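PDB 2YHG: cellulose-binding protein from Saccharophagus degradans, which probably binds polysaccharide and acts in carbohydrate metabolism, this C-terminal piece containing a calcium-bearing domain related to nucleoside hydrolases. Local coordinates for residues 29-34 and 147-152; 57-62 and 107-112; 152-157 and 180-185. All blocks are in the same frame, centred on the assembly; numbering follows the deposited sequence. Where two conformers were deposited one is given.

Contact 1 (29-34 and 147-152); sequences YRVIHT and WATCWG. With CA (calcium ion), chain B.
Thr149 O takes two hydrogen bonds from one residue, the backbone N and the hydroxyl of Thr34. The Thr34 OG1 bond to Thr149 O is the shorter at 2.7 Å and lies in the carbonyl plane, while Thr34 N comes in from above that plane. With chi1 at 81°, OG1 sits between the backbone N and the carbonyl carbon of Thr34, which turns the hydroxyl onto the neighbouring strand. These strands, 30-34 and 147-150, run parallel in the middle of the six-stranded sheet of the nucleoside hydrolase-like domain, their short axes 23° apart. The ladder starts with Trp147 N to Arg30 O, alternates through Ile32, and ends where Trp151 N, just past the strand, bonds Thr34 O at 2.9 Å.

On the face carrying Val31, Trp147, His33 and Thr149, His33 ND1 and Thr149 OG1 share a nearly straight hydrogen bond of 2.8 Å. Gln50 holds His33 NE2, so both ring nitrogens are engaged and the ring's rotation is fixed. Trp151 CZ2 lies 3.5 Å above the centre of the imidazole, although the two ring planes are inclined at 47°.

A water donates to Thr34 OG1 and accepts from Gly152 N, linking strand 30-35 to the loop that follows strand 147-150. At the C-terminal ends of these strands lies a calcium site, to which Asp36, Asp43 and Asp244 also contribute: Trp151 O binds the calcium ion at 2.4 Å, and two waters also coordinate it.

Contact 2 (57-62 and 107-112); sequences YDLEGI and DSINVM
A chi1 of 62° places CG1 of Ile109 between its own backbone N and carbonyl carbon, and the extended chi2 of 161° then carries CD1 over the backbone of strand 58-62. CD1 comes to rest 3.5 Å from Gly61 N and 3.6 Å from Leu59 O, touching peptide more closely than side chain. The CG2 branch, anti to the carbonyl carbon, meets Glu60 O at 3.6 Å. Looser apolar contacts complete the fit: in one of its two conformers Leu59 brings CG to 4.2 Å from Ile109 CD1, and Ile62 CG1 lies slightly farther from the same methyl.

Next to this side-chain contact the backbones pair. Ile62 N gives an almost straight hydrogen bond to Ile109 O, and Val111 N returns a longer one, 3.2 Å, to Ile62 O. These two bonds flank the parallel bridge of Ile62 with Asn110, which joins a short edge strand to the sheet. A water lies near the end of the pairing, 2.8 Å from Ile62 O and equally far from Asn110 OD1; the other end of that amide, ND2, is held by Asp80.

Strand 110-112 follows helix 103-108 almost directly and forms one margin of the six-stranded parallel sheet. Helix 77-93 packs against Ile62 and Asn110 on one face, helix 129-139 against Glu60 and Val111 on the other, and strand 30-35 pairs with the remaining edge of strand 58-64.

Contact 3 (152-157 and 180-185); sequences GGCNTI and LRVYDI
Apolar packing carries most of this contact, with Ile157 of helix 155-167 set over strand 180-185. Its CG2 meets Val182 CG2 at 4.1 Å and Leu180 CD2 at 4.2 Å, while its other branch brings CD1 to Val182 CG1. Ile157 and Val182 reach toward each other tip to tip, whereas the Leu180 side chain passes at a slant. Leu180, with CG anti to the backbone N (chi1 -174°), reaches out toward the helix and touches it with its CD2 branch. The helix thus rests on the face of the sheet formed here by alternate strand residues.

Sulfur makes the second kind of contact. Cys154, the N-cap residue of the helix, points its side chain at the strand, and SG lies 3.8 Å from Asp184 CB and 4.3 Å from Val182 CG1. The same SG is joined in a disulfide to Cys150, tying the start of the helix back to the end of the preceding strand, which probably restricts the short turn between them.

The polar link runs through solvent. A single water lies between Gly152 O, at 2.8 Å, and Asp184 OD1, at 2.7 Å. The carboxylate is anchored by further partners: Tyr204 and Arg206 hold OD2, and Gly187 N bonds OD1.

Strand 146-150, helix 155-167, then helix 170-178 and the neighbouring parallel strand 180-185 make a crossover with two helices in its connection, an elaboration of the beta-alpha-beta unit characteristic of alpha/beta folds with a parallel sheet.

All three contacts build the same parallel sheet of the nucleoside hydrolase-like domain. Contact 1 joins two central strands and is wholly buried; contact 2 adds a marginal strand and is only partly buried; contact 3 is buried again, but lays a helix against the sheet. Strands 30-35 and 58-64 are neighbours, so contacts 1 and 2 touch, with Arg30 NE and Glu60 OE2 forming a 2.8 Å salt bridge. Contacts 1 and 3 share Gly152 and adjoin through strands 146-150 and 180-185. Chemistry changes accordingly: a long hydrogen-bond ladder between the central strands with calcium at its C-terminal end, a brief two-bond pairing at the margin, and mainly apolar and sulfur contacts beneath the helix.

Contact 1 (29-34 and 147-152)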
loop_
_atom_site.group_PDB
_atom_site.type_symbol
_atom_site.label_atom_id
_atom_site.label_comp_id
_atom_site.label_asym_id
_atom_site.label_seq_id
_atom_site.Cartn_x
_atom_site.Cartn_y
_atom_site.Cartn_z
ATOM N N TYR A 29 7.220 2.994 -4.935
ATOM C CA TYR A 29 7.662 1.957 -4.029
ATOM C C TYR A 29 7.641 0.594 -4.724
ATOM O O TYR A 29 6.862 0.338 -5.636
ATOM C CB TYR A 29 6.765 1.960 -2.761
ATOM C CG TYR A 29 6.846 3.276 -1.985
ATOM C CD1 TYR A 29 8.041 3.787 -1.506
ATOM C CD2 TYR A 29 5.718 4.031 -1.779
ATOM C CE1 TYR A 29 8.072 5.022 -0.824
ATOM C CE2 TYR A 29 5.732 5.205 -1.094
ATOM C CZ TYR A 29 6.904 5.698 -0.597
ATOM O OH TYR A 29 6.890 6.906 0.108
ATOM N N ARG A 30 8.488 -0.296 -4.208
ATOM C CA ARG A 30 8.634 -1.653 -4.719
ATOM C C ARG A 30 7.747 -2.574 -3.906
ATOM O O ARG A 30 7.879 -2.629 -2.680
ATOM C CB ARG A 30 10.082 -2.095 -4.577
ATOM C CG ARG A 30 11.104 -1.208 -5.314
ATOM C CD ARG A 30 12.522 -1.628 -5.018
ATOM N NE ARG A 30 12.779 -2.978 -5.504
ATOM C CZ ARG A 30 13.801 -3.726 -5.112
ATOM N NH1 ARG A 30 14.630 -3.287 -4.152
ATOM N NH2 ARG A 30 13.986 -4.907 -5.646
ATOM N N VAL A 31 6.940 -3.368 -4.587
ATOM C CA VAL A 31 5.978 -4.223 -3.890
ATOM C C VAL A 31 5.869 -5.574 -4.581
ATOM O O VAL A 31 5.810 -5.663 -5.817
ATOM C CB VAL A 31 4.587 -3.559 -3.810
ATOM C CG1 VAL A 31 3.643 -4.411 -2.933
ATOM C CG2 VAL A 31 4.654 -2.163 -3.254
ATOM N N ILE A 32 5.801 -6.635 -3.766
ATOM C CA ILE A 32 5.543 -7.979 -4.190
ATOM C C ILE A 32 4.318 -8.437 -3.389
ATOM O O ILE A 32 4.325 -8.354 -2.162
ATOM C CB ILE A 32 6.744 -8.876 -3.852
ATOM C CG1 ILE A 32 7.955 -8.477 -4.698
ATOM C CG2 ILE A 32 6.388 -10.352 -3.992
ATOM C CD1 ILE A 32 9.259 -9.079 -4.209
ATOM N N HIS A 33 3.323 -9.001 -4.070
ATOM C CA HIS A 33 2.142 -9.536 -3.407
ATOM C C HIS A 33 2.164 -11.036 -3.426
ATOM O O HIS A 33 2.447 -11.664 -4.444
ATOM C CB HIS A 33 0.875 -9.048 -4.063
ATOM C CG HIS A 33 0.730 -7.584 -4.002
ATOM N ND1 HIS A 33 0.758 -6.909 -2.800
ATOM C CD2 HIS A 33 0.525 -6.663 -4.977
ATOM C CE1 HIS A 33 0.562 -5.627 -3.063
ATOM N NE2 HIS A 33 0.436 -5.444 -4.371
ATOM N N THR A 34 1.800 -11.627 -2.287
ATOM C CA THR A 34 1.484 -13.048 -2.218
ATOM C C THR A 34 0.018 -13.183 -1.861
ATOM O O THR A 34 -0.492 -12.420 -1.031
ATOM C CB THR A 34 2.407 -13.821 -1.243
ATOM O OG1 THR A 34 1.995 -13.684 0.144
ATOM C CG2 THR A 34 3.868 -13.403 -1.368
ATOM N N TRP A 147 8.667 -4.243 -0.302
ATOM C CA TRP A 147 7.553 -4.754 0.460
ATOM C C TRP A 147 7.145 -6.097 -0.087
ATOM O O TRP A 147 7.007 -6.276 -1.300
ATOM C CB TRP A 147 6.358 -3.827 0.386
ATOM C CG TRP A 147 6.566 -2.580 1.148
ATOM C CD1 TRP A 147 7.285 -1.478 0.753
ATOM C CD2 TRP A 147 6.178 -2.337 2.498
ATOM N NE1 TRP A 147 7.380 -0.588 1.781
ATOM C CE2 TRP A 147 6.712 -1.081 2.864
ATOM C CE3 TRP A 147 5.461 -3.066 3.447
ATOM C CZ2 TRP A 147 6.551 -0.564 4.142
ATOM C CZ3 TRP A 147 5.277 -2.540 4.700
ATOM C CH2 TRP A 147 5.842 -1.290 5.043
ATOM N N ALA A 148 6.906 -7.040 0.819
ATOM C CA ALA A 148 6.245 -8.297 0.481
ATOM C C ALA A 148 4.993 -8.392 1.323
ATOM O O ALA A 148 5.040 -8.141 2.520
ATOM C CB ALA A 148 7.166 -9.503 0.666
ATOM N N THR A 149 3.877 -8.747 0.705
ATOM C CA THR A 149 2.607 -8.706 1.381
ATOM C C THR A 149 1.994 -10.090 1.498
ATOM O O THR A 149 2.261 -11.005 0.696
ATOM C CB THR A 149 1.641 -7.744 0.724
ATOM O OG1 THR A 149 1.172 -8.359 -0.477
ATOM C CG2 THR A 149 2.301 -6.386 0.435
ATOM N N CYS A 150 1.118 -10.229 2.481
ATOM C CA CYS A 150 0.371 -11.456 2.738
ATOM C C CYS A 150 -1.117 -11.172 2.603
ATOM O O CYS A 150 -1.768 -10.690 3.534
ATOM C CB CYS A 150 0.671 -12.001 4.143
ATOM S SG CYS A 150 2.406 -11.789 4.580
ATOM N N TRP A 151 -1.666 -11.440 1.418
ATOM C CA TRP A 151 -3.104 -11.405 1.231
ATOM C C TRP A 151 -3.752 -12.684 1.747
ATOM O O TRP A 151 -4.952 -12.694 2.064
ATOM C CB TRP A 151 -3.493 -11.174 -0.228
ATOM C CG TRP A 151 -3.015 -9.914 -0.880
ATOM C CD1 TRP A 151 -2.051 -9.045 -0.439
ATOM C CD2 TRP A 151 -3.415 -9.462 -2.161
ATOM N NE1 TRP A 151 -1.862 -8.040 -1.372
ATOM C CE2 TRP A 151 -2.669 -8.303 -2.460
ATOM C CE3 TRP A 151 -4.345 -9.934 -3.094
ATOM C CZ2 TRP A 151 -2.793 -7.635 -3.672
ATOM C CZ3 TRP A 151 -4.455 -9.284 -4.311
ATOM C CH2 TRP A 151 -3.696 -8.142 -4.592
ATOM N N GLY A 152 -2.974 -13.757 1.780
ATOM C CA GLY A 152 -3.263 -14.972 2.528
ATOM C C GLY A 152 -2.197 -15.084 3.615
ATOM O O GLY A 152 -1.963 -14.145 4.371
HETATM CA CA CA B . -6.875 -13.120 0.697
HETATM O O HOH W 1 -0.568 -14.784 0.876
HETATM O O HOH W 2 -9.297 -12.837 1.520
HETATM O O HOH W 3 -7.581 -14.874 2.310
#

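Contact 2 (57-62 and 107-112)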
loop_
_atom_site.group_PDB
_atom_site.type_symbol
_atom_site.label_atom_id
_atom_site.label_comp_id
_atom_site.label_asym_id
_atom_site.label_seq_id
_atom_site.Cartn_x
_atom_site.Cartn_y
_atom_site.Cartn_z
ATOM N N TYR A 57 3.414 2.238 -8.936
ATOM C CA TYR A 57 4.234 1.296 -8.177
ATOM C C TYR A 57 5.329 0.744 -9.070
ATOM O O TYR A 57 5.195 0.773 -10.302
ATOM C CB TYR A 57 3.390 0.077 -7.732
ATOM C CG TYR A 57 2.250 0.413 -6.804
ATOM C CD1 TYR A 57 1.092 0.987 -7.263
ATOM C CD2 TYR A 57 2.347 0.155 -5.448
ATOM C CE1 TYR A 57 0.037 1.247 -6.429
ATOM C CE2 TYR A 57 1.282 0.393 -4.594
ATOM C CZ TYR A 57 0.121 0.928 -5.081
ATOM O OH TYR A 57 -0.978 1.164 -4.298
ATOM N N ASP A 58 6.295 0.080 -8.451
ATOM C CA ASP A 58 7.110 -0.913 -9.108
ATOM C C ASP A 58 6.712 -2.278 -8.578
ATOM O O ASP A 58 7.255 -2.772 -7.573
ATOM C CB ASP A 58 8.591 -0.634 -8.918
ATOM C CG ASP A 58 9.081 0.444 -9.887
ATOM O OD1 ASP A 58 8.775 0.361 -11.097
ATOM O OD2 ASP A 58 9.759 1.392 -9.442
ATOM N N LEU A 59 5.714 -2.859 -9.226
ATOM C CA LEU A 59 5.253 -4.192 -8.848
ATOM C C LEU A 59 6.303 -5.197 -9.335
ATOM O O LEU A 59 6.627 -5.218 -10.511
ATOM C CB LEU A 59 3.852 -4.428 -9.436
ATOM C CG LEU A 59 3.098 -5.744 -9.223
ATOM C CD1 LEU A 59 2.869 -6.039 -7.782
ATOM C CD2 LEU A 59 1.793 -5.732 -9.989
ATOM N N GLU A 60 6.735 -6.073 -8.443
ATOM C CA GLU A 60 7.820 -7.002 -8.739
ATOM C C GLU A 60 7.447 -8.470 -8.550
ATOM O O GLU A 60 8.213 -9.352 -8.869
ATOM C CB GLU A 60 9.077 -6.654 -7.931
ATOM C CG GLU A 60 9.638 -5.331 -8.346
ATOM C CD GLU A 60 10.933 -4.927 -7.665
ATOM O OE1 GLU A 60 11.648 -5.796 -7.160
ATOM O OE2 GLU A 60 11.317 -3.713 -7.757
ATOM N N GLY A 61 6.231 -8.759 -8.095
ATOM C CA GLY A 61 5.775 -10.138 -8.025
ATOM C C GLY A 61 4.292 -10.234 -7.772
ATOM O O GLY A 61 3.755 -9.449 -7.012
ATOM N N ILE A 62 3.672 -11.212 -8.403
ATOM C CA ILE A 62 2.301 -11.606 -8.137
ATOM C C ILE A 62 2.335 -13.100 -7.892
ATOM O O ILE A 62 2.461 -13.881 -8.834
ATOM C CB ILE A 62 1.330 -11.251 -9.287
ATOM C CG1 ILE A 62 1.421 -9.783 -9.697
ATOM C CG2 ILE A 62 -0.097 -11.672 -8.894
ATOM C CD1 ILE A 62 0.770 -9.490 -11.025
ATOM N N ASP A 107 3.315 -10.997 -16.871
ATOM C CA ASP A 107 3.321 -12.430 -17.051
ATOM C C ASP A 107 4.588 -13.035 -16.431
ATOM O O ASP A 107 4.544 -14.122 -15.840
ATOM C CB ASP A 107 3.288 -12.792 -18.535
ATOM C CG ASP A 107 1.985 -12.425 -19.235
ATOM O OD1 ASP A 107 0.954 -12.219 -18.565
ATOM O OD2 ASP A 107 2.030 -12.278 -20.491
ATOM N N SER A 108 5.730 -12.353 -16.583
ATOM C CA SER A 108 6.993 -12.877 -16.104
ATOM C C SER A 108 7.119 -12.965 -14.583
ATOM O O SER A 108 7.949 -13.689 -14.091
ATOM C CB SER A 108 8.162 -12.066 -16.673
ATOM O OG SER A 108 8.392 -10.863 -15.988
ATOM N N ILE A 109 6.300 -12.197 -13.873
ATOM C CA ILE A 109 6.324 -12.143 -12.408
ATOM C C ILE A 109 5.074 -12.785 -11.776
ATOM O O ILE A 109 4.886 -12.701 -10.564
ATOM C CB ILE A 109 6.551 -10.715 -11.885
ATOM C CG1 ILE A 109 5.431 -9.767 -12.306
ATOM C CG2 ILE A 109 7.907 -10.211 -12.336
ATOM C CD1 ILE A 109 5.338 -8.483 -11.484
ATOM N N ASN A 110 4.304 -13.496 -12.598
ATOM C CA ASN A 110 3.140 -14.275 -12.196
ATOM C C ASN A 110 3.612 -15.688 -11.952
ATOM O O ASN A 110 3.762 -16.483 -12.904
ATOM C CB ASN A 110 2.124 -14.196 -13.342
ATOM C CG ASN A 110 0.985 -15.174 -13.206
ATOM O OD1 ASN A 110 0.763 -15.757 -12.140
ATOM N ND2 ASN A 110 0.261 -15.384 -14.305
ATOM N N VAL A 111 3.825 -16.046 -10.685
ATOM C CA VAL A 111 4.465 -17.298 -10.331
ATOM C C VAL A 111 3.810 -17.934 -9.114
ATOM O O VAL A 111 3.119 -17.242 -8.353
ATOM C CB VAL A 111 5.998 -17.141 -10.100
ATOM C CG1 VAL A 111 6.690 -16.529 -11.336
ATOM C CG2 VAL A 111 6.304 -16.305 -8.841
ATOM N N MET A 112 4.093 -19.217 -8.910
ATOM C CA MET A 112 3.666 -19.927 -7.736
ATOM C C MET A 112 4.593 -19.693 -6.564
ATOM O O MET A 112 5.809 -19.780 -6.703
ATOM C CB MET A 112 3.611 -21.411 -8.019
ATOM C CG MET A 112 2.560 -21.827 -9.028
ATOM S SD MET A 112 0.858 -21.509 -8.553
ATOM C CE MET A 112 0.668 -22.580 -7.147
HETATM O O HOH W 4 0.373 -15.692 -9.409
#

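Contact 3 (152-157 and 180-185)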
loop_
_atom_site.group_PDB
_atom_site.type_symbol
_atom_site.label_atom_id
_atom_site.label_comp_id
_atom_site.label_asym_id
_atom_site.label_seq_id
_atom_site.Cartn_x
_atom_site.Cartn_y
_atom_site.Cartn_z
ATOM N N GLY A 152 -2.974 -13.757 1.780
ATOM C CA GLY A 152 -3.263 -14.972 2.528
ATOM C C GLY A 152 -2.197 -15.084 3.615
ATOM O O GLY A 152 -1.963 -14.145 4.371
ATOM N N GLY A 153 -1.563 -16.261 3.691
ATOM C CA GLY A 153 -0.473 -16.446 4.622
ATOM C C GLY A 153 0.805 -15.731 4.183
ATOM O O GLY A 153 0.868 -15.126 3.115
ATOM N N CYS A 154 1.818 -15.787 5.044
ATOM C CA CYS A 154 3.118 -15.196 4.737
ATOM C C CYS A 154 4.184 -16.238 4.431
ATOM O O CYS A 154 5.376 -15.867 4.319
ATOM C CB CYS A 154 3.616 -14.291 5.855
ATOM S SG CYS A 154 2.580 -12.877 6.306
ATOM N N ASN A 155 3.842 -17.523 4.262
ATOM C CA ASN A 155 4.878 -18.514 4.202
ATOM C C ASN A 155 5.800 -18.455 2.996
ATOM O O ASN A 155 6.888 -19.042 3.063
ATOM C CB ASN A 155 4.378 -19.925 4.464
ATOM C CG ASN A 155 3.605 -20.550 3.316
ATOM O OD1 ASN A 155 3.197 -19.897 2.355
ATOM N ND2 ASN A 155 3.422 -21.852 3.403
ATOM N N THR A 156 5.436 -17.803 1.901
ATOM C CA THR A 156 6.385 -17.653 0.791
ATOM C C THR A 156 7.493 -16.692 1.171
ATOM O O THR A 156 8.662 -16.865 0.795
ATOM C CB THR A 156 5.681 -17.228 -0.500
ATOM O OG1 THR A 156 4.589 -18.118 -0.799
ATOM C CG2 THR A 156 6.628 -17.248 -1.664
ATOM N N ILE A 157 7.156 -15.669 1.944
ATOM C CA ILE A 157 8.137 -14.749 2.509
ATOM C C ILE A 157 8.998 -15.521 3.527
ATOM O O ILE A 157 10.238 -15.377 3.547
ATOM C CB ILE A 157 7.472 -13.538 3.161
ATOM C CG1 ILE A 157 6.491 -12.842 2.219
ATOM C CG2 ILE A 157 8.557 -12.558 3.625
ATOM C CD1 ILE A 157 5.605 -11.792 2.875
ATOM N N LEU A 180 13.816 -5.468 3.590
ATOM C CA LEU A 180 12.478 -6.050 3.445
ATOM C C LEU A 180 11.510 -5.327 4.381
ATOM O O LEU A 180 11.905 -4.832 5.434
ATOM C CB LEU A 180 12.568 -7.531 3.790
ATOM C CG LEU A 180 11.323 -8.401 3.584
ATOM C CD1 LEU A 180 10.838 -8.400 2.154
ATOM C CD2 LEU A 180 11.632 -9.798 4.081
ATOM N N ARG A 181 10.224 -5.337 4.014
ATOM C CA ARG A 181 9.132 -4.966 4.905
ATOM C C ARG A 181 7.984 -5.907 4.604
ATOM O O ARG A 181 7.832 -6.323 3.449
ATOM C CB ARG A 181 8.643 -3.544 4.748
ATOM C CG ARG A 181 9.613 -2.464 5.230
ATOM C CD ARG A 181 10.377 -1.934 4.046
ATOM N NE ARG A 181 11.251 -0.796 4.465
ATOM C CZ ARG A 181 12.488 -0.929 4.938
ATOM N NH1 ARG A 181 13.047 -2.108 5.087
ATOM N NH2 ARG A 181 13.219 0.155 5.081
ATOM N N VAL A 182 7.204 -6.250 5.619
ATOM C CA VAL A 182 6.056 -7.120 5.428
ATOM C C VAL A 182 4.783 -6.396 5.828
ATOM O O VAL A 182 4.695 -5.811 6.912
ATOM C CB VAL A 182 6.205 -8.430 6.245
ATOM C CG1 VAL A 182 4.943 -9.297 6.146
ATOM C CG2 VAL A 182 7.433 -9.219 5.762
ATOM N N TYR A 183 3.771 -6.505 4.952
ATOM C CA TYR A 183 2.405 -6.058 5.269
ATOM C C TYR A 183 1.522 -7.301 5.186
ATOM O O TYR A 183 1.268 -7.822 4.109
ATOM C CB TYR A 183 1.937 -4.957 4.296
ATOM C CG TYR A 183 0.714 -4.208 4.758
ATOM C CD1 TYR A 183 -0.505 -4.847 4.943
ATOM C CD2 TYR A 183 0.747 -2.845 4.974
ATOM C CE1 TYR A 183 -1.631 -4.134 5.295
ATOM C CE2 TYR A 183 -0.398 -2.116 5.347
ATOM C CZ TYR A 183 -1.587 -2.785 5.505
ATOM O OH TYR A 183 -2.769 -2.152 5.841
ATOM N N ASP A 184 1.111 -7.770 6.365
ATOM C CA ASP A 184 0.309 -8.984 6.553
ATOM C C ASP A 184 -1.128 -8.558 6.819
ATOM O O ASP A 184 -1.394 -7.847 7.781
ATOM C CB ASP A 184 0.908 -9.734 7.743
ATOM C CG ASP A 184 0.042 -10.803 8.365
ATOM O OD1 ASP A 184 -0.997 -11.162 7.780
ATOM O OD2 ASP A 184 0.454 -11.295 9.465
ATOM N N ILE A 185 -2.065 -8.992 5.979
ATOM C CA ILE A 185 -3.482 -8.760 6.237
ATOM C C ILE A 185 -4.004 -9.828 7.203
ATOM O O ILE A 185 -4.107 -11.001 6.847
ATOM C CB ILE A 185 -4.305 -8.777 4.940
ATOM C CG1 ILE A 185 -3.879 -7.621 4.013
ATOM C CG2 ILE A 185 -5.807 -8.727 5.291
ATOM C CD1 ILE A 185 -4.478 -6.271 4.389
HETATM O O HOH W 5 -1.001 -13.713 6.938
#